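Local coordinates for elongation factor 1-beta (Pyrococcus horikoshii OT-3, PDB 7CSL), which probably promotes the exchange of GDP for GTP on elongation factor 1-alpha, returning it to the form that carries aminoacyl-tRNA, at residues C[39-44]-C[51-56]. Residues are numbered along the deposited sequence; the frame is centred on the assembly and turned at random.
Sequences AKVERE and VALKFY
Six backbone hydrogen bonds run up this antiparallel hairpin ladder. Glu42 and Lys54 form a doubly bonded pair: Lys54 N gives a nearly straight bond (177°) to Glu42 O at 2.7 Å, and Glu42 N returns one to Lys54 O. Glu44 and Ala52 pair the same way, although the Ala52 N bond is bent to 142°. At the other end Ala39 N reaches Tyr56 O, while Tyr56 N goes to Lys40 O almost along its C=O axis.

On the face carrying Lys40, Glu42, Lys54 and Tyr56, the charged ends gather at the Tyr56 ring and its hydroxyl. Lys40 runs extended beside the ring, with CE 3.8 Å from the centroid over one face, a CH-pi contact, and NZ farther out in a cation-pi position. Lys40 NZ also makes a salt bridge to Glu42 OE2 at 3.0 Å, approaching from above the carboxylate plane. Lys54 bends at its outer torsions so that NZ donates to Tyr56 OH at 2.8 Å; its salt bridge to Glu42 OE1 is long, 3.8 Å. An alanine in place of Tyr56 would remove the ring beside Lys40 and the acceptor of Lys54, and would probably loosen this cluster. Glu44 OE1 is salt-bridged to Arg11, and OE2 is hydrogen-bonded to a polar side chain of another protein's chain.

On the opposite face, Val41 CG1 makes a CH-pi contact 3.9 Å from the Phe55 ring centroid. Here helix 21-29 touches Val41, Leu53 and Phe55, and its Asp22 and Glu25 take the Arg43 guanidinium. Within this chain, strand 37-47 edges the four-stranded sheet, and strand 50-59 joins it to strand 6-14.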
ATOM      1  N   ALA C  39      16.948  -8.810  -6.550  1.00 39.54           N
ATOM      2  CA  ALA C  39      16.853 -10.111  -5.877  1.00 40.14           C
ATOM      3  C   ALA C  39      16.439 -11.201  -6.851  1.00 37.04           C
ATOM      4  O   ALA C  39      16.983 -12.273  -6.793  1.00 38.80           O
ATOM      5  CB  ALA C  39      15.902 -10.063  -4.661  1.00 39.92           C
ATOM      6  N   LYS C  40      15.504 -10.892  -7.752  1.00 38.45           N
ATOM      7  CA  LYS C  40      14.995 -11.832  -8.731  1.00 41.13           C
ATOM      8  C   LYS C  40      14.001 -11.189  -9.695  1.00 37.91           C
ATOM      9  O   LYS C  40      13.443 -10.120  -9.448  1.00 35.08           O
ATOM     10  CB  LYS C  40      14.286 -13.027  -8.078  1.00 43.11           C
ATOM     11  CG  LYS C  40      13.059 -12.670  -7.265  1.00 42.94           C
ATOM     12  CD  LYS C  40      12.422 -13.948  -6.766  1.00 47.44           C
ATOM     13  CE  LYS C  40      11.104 -13.639  -6.092  1.00 50.37           C
ATOM     14  NZ  LYS C  40      10.590 -14.882  -5.480  1.00 60.85           N
ATOM     15  N   VAL C  41      13.770 -11.880 -10.795  1.00 33.50           N
ATOM     16  CA  VAL C  41      12.758 -11.481 -11.755  1.00 37.00           C
ATOM     17  C   VAL C  41      11.803 -12.654 -11.880  1.00 40.77           C
ATOM     18  O   VAL C  41      12.255 -13.767 -12.097  1.00 42.83           O
ATOM     19  CB  VAL C  41      13.378 -11.151 -13.126  1.00 34.82           C
ATOM     20  CG1 VAL C  41      12.343 -10.480 -14.012  1.00 35.45           C
ATOM     21  CG2 VAL C  41      14.567 -10.221 -12.955  1.00 35.73           C
ATOM     22  N   GLU C  42      10.508 -12.397 -11.730  1.00 39.19           N
ATOM     23  CA  GLU C  42       9.505 -13.400 -11.955  1.00 42.87           C
ATOM     24  C   GLU C  42       8.651 -12.996 -13.140  1.00 42.98           C
ATOM     25  O   GLU C  42       8.486 -11.813 -13.419  1.00 35.88           O
ATOM     26  CB  GLU C  42       8.640 -13.569 -10.729  1.00 45.65           C
ATOM     27  CG  GLU C  42       9.470 -13.871  -9.509  1.00 55.09           C
ATOM     28  CD  GLU C  42       8.689 -14.574  -8.452  1.00 59.48           C
ATOM     29  OE1 GLU C  42       7.627 -14.050  -8.059  1.00 62.55           O
ATOM     30  OE2 GLU C  42       9.167 -15.630  -8.007  1.00 63.81           O
ATOM     31  N   ARG C  43       8.093 -13.998 -13.811  1.00 39.20           N
ATOM     32  CA  ARG C  43       7.140 -13.774 -14.892  1.00 45.48           C
ATOM     33  C   ARG C  43       5.757 -14.102 -14.395  1.00 43.96           C
ATOM     34  O   ARG C  43       5.556 -15.122 -13.714  1.00 47.48           O
ATOM     35  CB  ARG C  43       7.514 -14.602 -16.112  1.00 47.85           C
ATOM     36  CG  ARG C  43       8.934 -14.338 -16.516  1.00 50.95           C
ATOM     37  CD  ARG C  43       9.222 -14.740 -17.937  1.00 57.12           C
ATOM     38  NE  ARG C  43      10.555 -14.299 -18.308  1.00 58.14           N
ATOM     39  CZ  ARG C  43      11.192 -14.638 -19.431  1.00 60.23           C
ATOM     40  NH1 ARG C  43      10.627 -15.430 -20.335  1.00 54.35           N
ATOM     41  NH2 ARG C  43      12.422 -14.165 -19.651  1.00 57.22           N
ATOM     42  N   GLU C  44       4.822 -13.213 -14.697  1.00 42.39           N
ATOM     43  CA  GLU C  44       3.444 -13.381 -14.284  1.00 45.16           C
ATOM     44  C   GLU C  44       2.515 -13.153 -15.481  1.00 42.54           C
ATOM     45  O   GLU C  44       2.377 -11.985 -15.976  1.00 36.41           O
ATOM     46  CB  GLU C  44       3.076 -12.438 -13.120  1.00 48.59           C
ATOM     47  CG  GLU C  44       1.873 -12.931 -12.317  1.00 52.58           C
ATOM     48  CD  GLU C  44       1.136 -11.839 -11.561  1.00 55.76           C
ATOM     49  OE1 GLU C  44       1.622 -10.700 -11.488  1.00 57.44           O
ATOM     50  OE2 GLU C  44       0.051 -12.127 -11.017  1.00 65.35           O
ATOM     51  N   VAL C  51       2.494 -11.153 -20.726  1.00 38.80           N
ATOM     52  CA  VAL C  51       3.199 -11.642 -19.557  1.00 40.09           C
ATOM     53  C   VAL C  51       3.959 -10.470 -18.949  1.00 43.65           C
ATOM     54  O   VAL C  51       4.777  -9.870 -19.613  1.00 34.84           O
ATOM     55  CB  VAL C  51       4.116 -12.797 -19.931  1.00 41.20           C
ATOM     56  CG1 VAL C  51       4.903 -13.277 -18.709  1.00 46.62           C
ATOM     57  CG2 VAL C  51       3.269 -13.954 -20.504  1.00 43.66           C
ATOM     58  N   ALA C  52       3.649 -10.132 -17.701  1.00 43.25           N
ATOM     59  CA  ALA C  52       4.438  -9.134 -16.963  1.00 40.46           C
ATOM     60  C   ALA C  52       5.763  -9.741 -16.445  1.00 42.13           C
ATOM     61  O   ALA C  52       5.869 -10.954 -16.172  1.00 42.45           O
ATOM     62  CB  ALA C  52       3.634  -8.576 -15.811  1.00 38.01           C
ATOM     63  N   LEU C  53       6.776  -8.894 -16.378  1.00 38.02           N
ATOM     64  CA  LEU C  53       8.030  -9.169 -15.677  1.00 39.28           C
ATOM     65  C   LEU C  53       7.928  -8.413 -14.340  1.00 41.22           C
ATOM     66  O   LEU C  53       7.684  -7.202 -14.328  1.00 42.25           O
ATOM     67  CB  LEU C  53       9.210  -8.647 -16.454  1.00 41.32           C
ATOM     68  CG  LEU C  53       9.873  -9.438 -17.606  1.00 45.82           C
ATOM     69  CD1 LEU C  53       8.919 -10.222 -18.449  1.00 48.03           C
ATOM     70  CD2 LEU C  53      10.663  -8.470 -18.461  1.00 47.06           C
ATOM     71  N   LYS C  54       8.129  -9.129 -13.241  1.00 42.01           N
ATOM     72  CA  LYS C  54       8.149  -8.549 -11.890  1.00 40.19           C
ATOM     73  C   LYS C  54       9.560  -8.587 -11.308  1.00 36.57           C
ATOM     74  O   LYS C  54      10.091  -9.630 -10.997  1.00 33.21           O
ATOM     75  CB  LYS C  54       7.131  -9.264 -11.013  1.00 49.12           C
ATOM     76  CG  LYS C  54       5.710  -8.790 -11.303  1.00 51.05           C
ATOM     77  CD  LYS C  54       4.666  -9.752 -10.749  1.00 59.18           C
ATOM     78  CE  LYS C  54       4.636  -9.839  -9.234  1.00 60.61           C
ATOM     79  NZ  LYS C  54       5.389 -11.007  -8.694  1.00 67.41           N
ATOM     80  N   PHE C  55      10.169  -7.406 -11.257  1.00 33.70           N
ATOM     81  CA  PHE C  55      11.498  -7.166 -10.745  1.00 33.60           C
ATOM     82  C   PHE C  55      11.484  -6.859  -9.245  1.00 32.88           C
ATOM     83  O   PHE C  55      10.897  -5.882  -8.818  1.00 35.91           O
ATOM     84  CB  PHE C  55      12.121  -5.978 -11.488  1.00 32.03           C
ATOM     85  CG  PHE C  55      12.521  -6.297 -12.913  1.00 34.06           C
ATOM     86  CD1 PHE C  55      11.569  -6.415 -13.904  1.00 35.48           C
ATOM     87  CD2 PHE C  55      13.858  -6.482 -13.255  1.00 36.96           C
ATOM     88  CE1 PHE C  55      11.948  -6.701 -15.205  1.00 38.22           C
ATOM     89  CE2 PHE C  55      14.243  -6.768 -14.547  1.00 34.24           C
ATOM     90  CZ  PHE C  55      13.296  -6.900 -15.512  1.00 36.99           C
ATOM     91  N   TYR C  56      12.160  -7.689  -8.470  1.00 34.60           N
ATOM     92  CA  TYR C  56      12.322  -7.497  -7.025  1.00 32.32           C
ATOM     93  C   TYR C  56      13.572  -6.643  -6.834  1.00 36.32           C
ATOM     94  O   TYR C  56      14.684  -7.154  -6.664  1.00 42.56           O
ATOM     95  CB  TYR C  56      12.372  -8.838  -6.325  1.00 38.66           C
ATOM     96  CG  TYR C  56      11.038  -9.523  -6.391  1.00 36.11           C
ATOM     97  CD1 TYR C  56      10.534 -10.007  -7.612  1.00 37.63           C
ATOM     98  CD2 TYR C  56      10.244  -9.646  -5.268  1.00 42.25           C
ATOM     99  CE1 TYR C  56       9.277 -10.582  -7.702  1.00 42.03           C
ATOM    100  CE2 TYR C  56       8.982 -10.257  -5.338  1.00 40.76           C
ATOM    101  CZ  TYR C  56       8.504 -10.725  -6.564  1.00 42.60           C
ATOM    102  OH  TYR C  56       7.251 -11.333  -6.678  1.00 48.60           O
TER